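Local structure of hypothetical membrane protein (Corynebacterium glutamicum, 6JSA) at residues E84-V98 and Y110-L123. The protein binds heme through its C-terminal HtaA domain, the part described here, and probably passes it along the corynebacterial heme-uptake machinery. Sequence-based numbering, arbitrary orientation. Where two conformers were deposited one is given.
Sequences EISFNGNSGELIADV and YGRTVVGTLNFSAL
Leu-118 lies over the strand at Gly-92, its CD1 3.6 Å from Glu-93 O and its CD2 4.0 Å from Leu-94 CB. Glycine suits this place because Ser-86 O on the adjoining strand and the Phe-120 ring edge lie where a side chain would go. CD1 also reaches Ile-85 CG2. The Phe-120 ring fills the neighbouring hollow, its CE1 3.7 Å from Phe-87 CB and its CZ near Ile-85 CG2, while Asn-90 O sits at the ring edge. Beyond the corner of the chain, Leu-123 CD2 meets Phe-87 CD2 obliquely (3.7 Å) and lies over one face of Phe-120. Strand 159-165 covers Ile-85, Leu-94 and Leu-118 on this apolar face.

Strands 91-98 and 113-120 run antiparallel. Midway Leu-94 O accepts Val-115 N (2.8 Å) and, weakly, Gly-116 N. This classic bulge shifts the register by one. The compact side chains of Val-115, Ala-96 and Val-98 meet at van der Waals distance, and beta-branched valine suits an extended strand.

On the other face Arg-112, extended with CG anti to the backbone N (chi1 -170°), crosses Ile-95, whose CG2 lies 3.5 Å over one guanidinium face. Two salt bridges form a Glu-84/Arg-112/Asp-97 network: NH2 meets the anti lone pair of Glu-84 OE1 (3.0 Å, 171°), and NH1 reaches Asp-97 OD1 (2.9 Å) from above the carboxylate plane. Water joins NE to Glu-84 OE1, Ser-60 OG bonds Glu-84 OE2, and Asn-82 O takes NH1. The whole is a twisted antiparallel meander, its type II' turn at Asn-88 to Ser-91 joining strands 84-88 and 91-98, within the heme-binding HtaA domain.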
ATOM      1  N   GLU A  84      -4.963   3.109   1.779  1.00  7.49           N
ATOM      2  CA  GLU A  84      -5.172   4.281   2.615  1.00  8.03           C
ATOM      3  C   GLU A  84      -3.930   4.462   3.469  1.00  8.16           C
ATOM      4  O   GLU A  84      -3.445   3.499   4.074  1.00  8.90           O
ATOM      5  CB  GLU A  84      -6.397   4.091   3.518  1.00  9.02           C
ATOM      6  CG  GLU A  84      -6.535   5.126   4.618  1.00 11.10           C
ATOM      7  CD  GLU A  84      -7.721   4.851   5.515  1.00 12.94           C
ATOM      8  OE1 GLU A  84      -8.565   3.995   5.156  1.00 14.05           O
ATOM      9  OE2 GLU A  84      -7.806   5.487   6.587  1.00 14.20           O
ATOM     10  N   ILE A  85      -3.391   5.677   3.476  1.00  8.25           N
ATOM     11  CA  ILE A  85      -2.330   6.067   4.393  1.00  9.04           C
ATOM     12  C   ILE A  85      -2.981   6.798   5.557  1.00  9.33           C
ATOM     13  O   ILE A  85      -3.569   7.868   5.379  1.00  9.56           O
ATOM     14  CB  ILE A  85      -1.305   6.973   3.694  1.00  9.61           C
ATOM     15  CG1 ILE A  85      -0.631   6.225   2.539  1.00 10.16           C
ATOM     16  CG2 ILE A  85      -0.280   7.469   4.693  1.00 10.40           C
ATOM     17  CD1 ILE A  85       0.202   7.115   1.647  1.00 10.71           C
ATOM     18  N   SER A  86      -2.887   6.220   6.745  1.00  9.94           N
ATOM     19  CA  SER A  86      -3.397   6.826   7.963  1.00 10.72           C
ATOM     20  C   SER A  86      -2.209   7.164   8.849  1.00 11.05           C
ATOM     21  O   SER A  86      -1.268   6.374   8.955  1.00 12.32           O
ATOM     22  CB  SER A  86      -4.330   5.844   8.671  1.00 13.44           C
ATOM     23  OG  SER A  86      -4.934   6.423   9.805  1.00 15.21           O
ATOM     24  N   PHE A  87      -2.229   8.347   9.464  1.00 11.09           N
ATOM     25  CA  PHE A  87      -1.117   8.736  10.315  1.00 11.66           C
ATOM     26  C   PHE A  87      -1.612   9.437  11.569  1.00 12.24           C
ATOM     27  O   PHE A  87      -2.643  10.110  11.570  1.00 12.21           O
ATOM     28  CB  PHE A  87      -0.036   9.570   9.592  1.00 11.99           C
ATOM     29  CG  PHE A  87      -0.525  10.885   9.030  1.00 12.56           C
ATOM     30  CD1 PHE A  87      -1.007  10.970   7.729  1.00 13.70           C
ATOM     31  CD2 PHE A  87      -0.454  12.049   9.789  1.00 13.19           C
ATOM     32  CE1 PHE A  87      -1.436  12.189   7.211  1.00 13.62           C
ATOM     33  CE2 PHE A  87      -0.880  13.261   9.273  1.00 13.49           C
ATOM     34  CZ  PHE A  87      -1.367  13.330   7.984  1.00 13.61           C
ATOM     35  N   ASN A  88      -0.853   9.242  12.638  1.00 13.29           N
ATOM     36  CA  ASN A  88      -1.057   9.923  13.917  0.54 15.02           C
ATOM     37  C   ASN A  88       0.345  10.319  14.365  1.00 14.81           C
ATOM     38  O   ASN A  88       1.119   9.456  14.793  1.00 15.29           O
ATOM     39  CB  ASN A  88      -1.703   8.995  14.941  0.54 17.49           C
ATOM     40  CG  ASN A  88      -3.137   8.638  14.599  0.54 19.72           C
ATOM     41  OD1 ASN A  88      -3.395   7.709  13.835  0.54 20.29           O
ATOM     42  ND2 ASN A  88      -4.080   9.361  15.189  0.54 20.74           N
ATOM     43  N   GLY A  89       0.674  11.601  14.256  1.00 14.44           N
ATOM     44  CA  GLY A  89       2.072  11.898  14.478  1.00 15.37           C
ATOM     45  C   GLY A  89       2.908  11.232  13.401  1.00 15.74           C
ATOM     46  O   GLY A  89       2.450  11.000  12.279  1.00 17.14           O
ATOM     47  N   ASN A  90       4.137  10.870  13.758  1.00 15.03           N
ATOM     48  CA  ASN A  90       5.098  10.316  12.813  1.00 15.94           C
ATOM     49  C   ASN A  90       4.995   8.797  12.661  1.00 14.83           C
ATOM     50  O   ASN A  90       5.926   8.163  12.149  1.00 15.87           O
ATOM     51  CB  ASN A  90       6.514  10.758  13.186  1.00 18.56           C
ATOM     52  CG  ASN A  90       6.692  12.259  13.068  1.00 21.52           C
ATOM     53  OD1 ASN A  90       6.148  12.887  12.156  1.00 23.13           O
ATOM     54  ND2 ASN A  90       7.439  12.845  13.995  1.00 22.56           N
ATOM     55  N   SER A  91       3.886   8.202  13.078  1.00 13.40           N
ATOM     56  CA  SER A  91       3.619   6.794  12.836  1.00 15.10           C
ATOM     57  C   SER A  91       2.252   6.666  12.187  1.00 13.07           C
ATOM     58  O   SER A  91       1.475   7.622  12.130  1.00 13.58           O
ATOM     59  CB  SER A  91       3.666   5.978  14.129  1.00 18.42           C
ATOM     60  OG  SER A  91       2.644   6.390  15.013  1.00 21.85           O
ATOM     61  N   GLY A  92       1.949   5.477  11.691  1.00 11.66           N
ATOM     62  CA  GLY A  92       0.679   5.296  11.027  1.00 11.50           C
ATOM     63  C   GLY A  92       0.467   3.879  10.561  1.00 10.70           C
ATOM     64  O   GLY A  92       1.141   2.944  11.002  1.00 10.63           O
ATOM     65  N   GLU A  93      -0.489   3.738   9.648  1.00 10.13           N
ATOM     66  CA  GLU A  93      -0.903   2.441   9.139  1.00 10.56           C
ATOM     67  C   GLU A  93      -1.156   2.537   7.646  1.00  9.58           C
ATOM     68  O   GLU A  93      -1.707   3.530   7.153  1.00 10.35           O
ATOM     69  CB  GLU A  93      -2.193   1.981   9.824  1.00 12.22           C
ATOM     70  CG  GLU A  93      -2.037   1.743  11.315  1.00 15.06           C
ATOM     71  CD  GLU A  93      -3.338   1.350  11.984  1.00 18.14           C
ATOM     72  OE1 GLU A  93      -4.413   1.769  11.509  1.00 19.91           O
ATOM     73  OE2 GLU A  93      -3.283   0.614  12.988  1.00 20.76           O
ATOM     74  N   LEU A  94      -0.761   1.497   6.932  1.00  8.46           N
ATOM     75  CA  LEU A  94      -1.117   1.329   5.529  1.00  7.85           C
ATOM     76  C   LEU A  94      -2.237   0.297   5.494  1.00  7.23           C
ATOM     77  O   LEU A  94      -2.035  -0.858   5.889  1.00  9.04           O
ATOM     78  CB  LEU A  94       0.096   0.866   4.732  1.00  8.47           C
ATOM     79  CG  LEU A  94      -0.109   0.687   3.230  1.00 10.61           C
ATOM     80  CD1 LEU A  94      -0.675   1.948   2.593  1.00 12.66           C
ATOM     81  CD2 LEU A  94       1.219   0.297   2.594  1.00 12.36           C
ATOM     82  N   ILE A  95      -3.420   0.724   5.072  1.00  7.83           N
ATOM     83  CA  ILE A  95      -4.626  -0.096   5.071  1.00  8.18           C
ATOM     84  C   ILE A  95      -5.014  -0.397   3.627  1.00  8.08           C
ATOM     85  O   ILE A  95      -4.881   0.463   2.750  1.00  8.49           O
ATOM     86  CB  ILE A  95      -5.750   0.669   5.799  1.00  9.49           C
ATOM     87  CG1 ILE A  95      -5.360   0.949   7.257  1.00 11.92           C
ATOM     88  CG2 ILE A  95      -7.075  -0.065   5.717  1.00 10.96           C
ATOM     89  CD1 ILE A  95      -6.158   2.075   7.894  1.00 13.69           C
ATOM     90  N   ALA A  96      -5.506  -1.610   3.375  1.00  7.69           N
ATOM     91  CA  ALA A  96      -5.981  -1.964   2.045  1.00  7.52           C
ATOM     92  C   ALA A  96      -6.970  -3.112   2.166  1.00  7.36           C
ATOM     93  O   ALA A  96      -7.025  -3.800   3.189  1.00  8.43           O
ATOM     94  CB  ALA A  96      -4.824  -2.356   1.126  1.00  8.11           C
ATOM     95  N   ASP A  97      -7.758  -3.301   1.109  1.00  7.41           N
ATOM     96  CA  ASP A  97      -8.583  -4.492   0.945  1.00  7.41           C
ATOM     97  C   ASP A  97      -7.736  -5.551   0.252  1.00  7.09           C
ATOM     98  O   ASP A  97      -7.162  -5.292  -0.811  1.00  8.71           O
ATOM     99  CB  ASP A  97      -9.789  -4.192   0.053  1.00  8.12           C
ATOM    100  CG  ASP A  97     -10.625  -3.024   0.550  1.00  9.50           C
ATOM    101  OD1 ASP A  97     -10.550  -2.695   1.752  1.00 11.07           O
ATOM    102  OD2 ASP A  97     -11.368  -2.444  -0.274  1.00 10.75           O
ATOM    103  N   VAL A  98      -7.632  -6.736   0.852  1.00  7.20           N
ATOM    104  CA  VAL A  98      -6.706  -7.758   0.367  1.00  7.89           C
ATOM    105  C   VAL A  98      -7.411  -9.099   0.234  1.00  7.88           C
ATOM    106  O   VAL A  98      -8.058  -9.563   1.178  1.00  8.54           O
ATOM    107  CB  VAL A  98      -5.477  -7.903   1.287  1.00  8.66           C
ATOM    108  CG1 VAL A  98      -4.525  -8.986   0.749  1.00  9.82           C
ATOM    109  CG2 VAL A  98      -4.760  -6.572   1.429  1.00 10.09           C
ATOM    110  N   TYR A 110      -9.206 -11.208   3.168  1.00  9.14           N
ATOM    111  CA  TYR A 110      -8.807 -10.602   4.432  1.00 10.12           C
ATOM    112  C   TYR A 110      -9.623  -9.368   4.762  1.00 10.65           C
ATOM    113  O   TYR A 110      -9.488  -8.828   5.868  1.00 11.94           O
ATOM    114  CB  TYR A 110      -7.305 -10.272   4.418  1.00 10.19           C
ATOM    115  CG  TYR A 110      -6.467 -11.521   4.347  1.00 10.23           C
ATOM    116  CD1 TYR A 110      -6.132 -12.087   3.125  1.00 10.72           C
ATOM    117  CD2 TYR A 110      -6.046 -12.161   5.511  1.00 10.66           C
ATOM    118  CE1 TYR A 110      -5.395 -13.252   3.064  1.00 11.22           C
ATOM    119  CE2 TYR A 110      -5.304 -13.321   5.463  1.00 11.25           C
ATOM    120  CZ  TYR A 110      -4.984 -13.867   4.235  1.00 11.09           C
ATOM    121  OH  TYR A 110      -4.257 -15.029   4.171  1.00 12.80           O
ATOM    122  N   GLY A 111     -10.473  -8.927   3.838  1.00  9.80           N
ATOM    123  CA  GLY A 111     -11.232  -7.722   4.036  1.00 10.16           C
ATOM    124  C   GLY A 111     -10.323  -6.501   4.029  1.00  9.60           C
ATOM    125  O   GLY A 111      -9.208  -6.503   3.497  1.00  9.73           O
ATOM    126  N   ARG A 112     -10.822  -5.445   4.656  1.00  9.52           N
ATOM    127  CA  ARG A 112     -10.049  -4.227   4.821  1.00  9.49           C
ATOM    128  C   ARG A 112      -9.173  -4.387   6.055  1.00  9.06           C
ATOM    129  O   ARG A 112      -9.684  -4.608   7.159  1.00 12.37           O
ATOM    130  CB  ARG A 112     -10.978  -3.025   4.960  1.00 10.27           C
ATOM    131  CG  ARG A 112     -10.238  -1.718   4.902  1.00 10.62           C
ATOM    132  CD  ARG A 112     -11.109  -0.585   4.384  1.00 10.77           C
ATOM    133  NE  ARG A 112     -10.300   0.613   4.184  1.00 10.65           N
ATOM    134  CZ  ARG A 112      -9.541   0.829   3.112  1.00  9.82           C
ATOM    135  NH1 ARG A 112      -9.494  -0.067   2.129  1.00 10.17           N
ATOM    136  NH2 ARG A 112      -8.816   1.932   3.023  1.00 10.91           N
ATOM    137  N   THR A 113      -7.858  -4.303   5.869  1.00  9.12           N
ATOM    138  CA  THR A 113      -6.927  -4.719   6.908  1.00  9.93           C
ATOM    139  C   THR A 113      -5.700  -3.819   6.898  1.00  9.16           C
ATOM    140  O   THR A 113      -5.336  -3.247   5.868  1.00  8.94           O
ATOM    141  CB  THR A 113      -6.513  -6.184   6.690  1.00 12.42           C
ATOM    142  OG1 THR A 113      -5.758  -6.645   7.812  1.00 14.33           O
ATOM    143  CG2 THR A 113      -5.677  -6.341   5.417  1.00 12.44           C
ATOM    144  N   VAL A 114      -5.053  -3.702   8.054  1.00  9.33           N
ATOM    145  CA  VAL A 114      -3.744  -3.064   8.098  1.00  8.88           C
ATOM    146  C   VAL A 114      -2.730  -4.010   7.466  1.00  8.59           C
ATOM    147  O   VAL A 114      -2.510  -5.118   7.964  1.00  9.64           O
ATOM    148  CB  VAL A 114      -3.359  -2.698   9.538  1.00 10.56           C
ATOM    149  CG1 VAL A 114      -1.950  -2.123   9.588  1.00 12.07           C
ATOM    150  CG2 VAL A 114      -4.368  -1.718  10.111  1.00 11.90           C
ATOM    151  N   VAL A 115      -2.134  -3.585   6.351  1.00  8.43           N
ATOM    152  CA  VAL A 115      -1.099  -4.367   5.672  1.00  9.21           C
ATOM    153  C   VAL A 115       0.267  -4.127   6.300  1.00  8.93           C
ATOM    154  O   VAL A 115       1.125  -5.016   6.294  1.00  9.41           O
ATOM    155  CB  VAL A 115      -1.104  -4.022   4.169  1.00 11.67           C
ATOM    156  CG1 VAL A 115       0.081  -4.639   3.441  1.00 13.07           C
ATOM    157  CG2 VAL A 115      -2.392  -4.488   3.535  1.00 13.22           C
ATOM    158  N   GLY A 116       0.501  -2.934   6.836  1.00  8.63           N
ATOM    159  CA  GLY A 116       1.761  -2.637   7.485  1.00  9.79           C
ATOM    160  C   GLY A 116       1.661  -1.431   8.384  1.00 10.29           C
ATOM    161  O   GLY A 116       0.777  -0.582   8.230  1.00 10.93           O
ATOM    162  N   THR A 117       2.573  -1.378   9.347  1.00 10.80           N
ATOM    163  CA  THR A 117       2.689  -0.201  10.186  0.55 11.41           C
ATOM    164  C   THR A 117       3.724   0.744   9.597  1.00 10.72           C
ATOM    165  O   THR A 117       4.743   0.325   9.036  1.00 12.26           O
ATOM    166  CB  THR A 117       3.041  -0.572  11.624  0.55 13.15           C
ATOM    167  OG1 THR A 117       4.171  -1.441  11.614  0.55 13.52           O
ATOM    168  CG2 THR A 117       1.867  -1.280  12.289  0.55 13.77           C
ATOM    169  N   LEU A 118       3.430   2.033   9.697  1.00 10.71           N
ATOM    170  CA  LEU A 118       4.248   3.069   9.088  1.00 10.44           C
ATOM    171  C   LEU A 118       5.070   3.796  10.139  1.00 10.82           C
ATOM    172  O   LEU A 118       4.560   4.172  11.200  1.00 11.29           O
ATOM    173  CB  LEU A 118       3.367   4.101   8.388  1.00 10.43           C
ATOM    174  CG  LEU A 118       2.479   3.543   7.283  1.00  9.92           C
ATOM    175  CD1 LEU A 118       1.713   4.667   6.608  1.00 10.90           C
ATOM    176  CD2 LEU A 118       3.304   2.771   6.268  1.00 10.46           C
ATOM    177  N   ASN A 119       6.335   4.026   9.813  1.00 11.41           N
ATOM    178  CA  ASN A 119       7.222   4.876  10.599  1.00 12.27           C
ATOM    179  C   ASN A 119       7.745   5.935   9.638  1.00 11.37           C
ATOM    180  O   ASN A 119       8.517   5.619   8.725  1.00 11.01           O
ATOM    181  CB  ASN A 119       8.365   4.058  11.196  1.00 16.16           C
ATOM    182  CG  ASN A 119       9.333   4.907  11.991  1.00 21.26           C
ATOM    183  OD1 ASN A 119       8.991   5.996  12.444  1.00 23.91           O
ATOM    184  ND2 ASN A 119      10.552   4.410  12.166  1.00 23.58           N
ATOM    185  N   PHE A 120       7.291   7.177   9.812  1.00 10.98           N
ATOM    186  CA  PHE A 120       7.629   8.237   8.872  1.00 11.21           C
ATOM    187  C   PHE A 120       9.032   8.757   9.128  1.00 12.46           C
ATOM    188  O   PHE A 120       9.368   9.131  10.253  1.00 14.82           O
ATOM    189  CB  PHE A 120       6.613   9.376   8.947  1.00 11.16           C
ATOM    190  CG  PHE A 120       5.309   9.039   8.295  1.00 10.05           C
ATOM    191  CD1 PHE A 120       4.311   8.381   9.005  1.00 10.65           C
ATOM    192  CD2 PHE A 120       5.091   9.335   6.956  1.00 10.98           C
ATOM    193  CE1 PHE A 120       3.115   8.027   8.399  1.00 11.47           C
ATOM    194  CE2 PHE A 120       3.887   8.991   6.341  1.00 11.11           C
ATOM    195  CZ  PHE A 120       2.897   8.338   7.069  1.00 11.20           C
ATOM    196  N   SER A 121       9.854   8.763   8.080  1.00 13.01           N
ATOM    197  CA  SER A 121      11.140   9.445   8.133  1.00 14.21           C
ATOM    198  C   SER A 121      10.982  10.932   7.845  1.00 14.06           C
ATOM    199  O   SER A 121      11.813  11.741   8.276  1.00 15.94           O
ATOM    200  CB  SER A 121      12.095   8.813   7.124  1.00 16.16           C
ATOM    201  OG  SER A 121      11.527   8.813   5.824  1.00 17.54           O
ATOM    202  N   ALA A 122       9.923  11.302   7.126  1.00 13.17           N
ATOM    203  CA  ALA A 122       9.575  12.688   6.854  1.00 13.13           C
ATOM    204  C   ALA A 122       8.062  12.763   6.826  1.00 12.21           C
ATOM    205  O   ALA A 122       7.410  11.909   6.223  1.00 12.38           O
ATOM    206  CB  ALA A 122      10.126  13.129   5.494  1.00 15.07           C
ATOM    207  N   LEU A 123       7.502  13.760   7.498  1.00 12.04           N
ATOM    208  CA  LEU A 123       6.065  13.994   7.440  1.00 12.05           C
ATOM    209  C   LEU A 123       5.844  15.475   7.682  1.00 12.79           C
ATOM    210  O   LEU A 123       6.177  15.987   8.756  1.00 14.86           O
ATOM    211  CB  LEU A 123       5.319  13.153   8.474  1.00 13.50           C
ATOM    212  CG  LEU A 123       3.797  13.302   8.483  1.00 14.24           C
ATOM    213  CD1 LEU A 123       3.200  12.950   7.136  1.00 14.84           C
ATOM    214  CD2 LEU A 123       3.214  12.429   9.570  1.00 15.21           C
TER
HETATM  215  O   HOH W   1     -10.238   2.397   6.490  1.00 18.47           O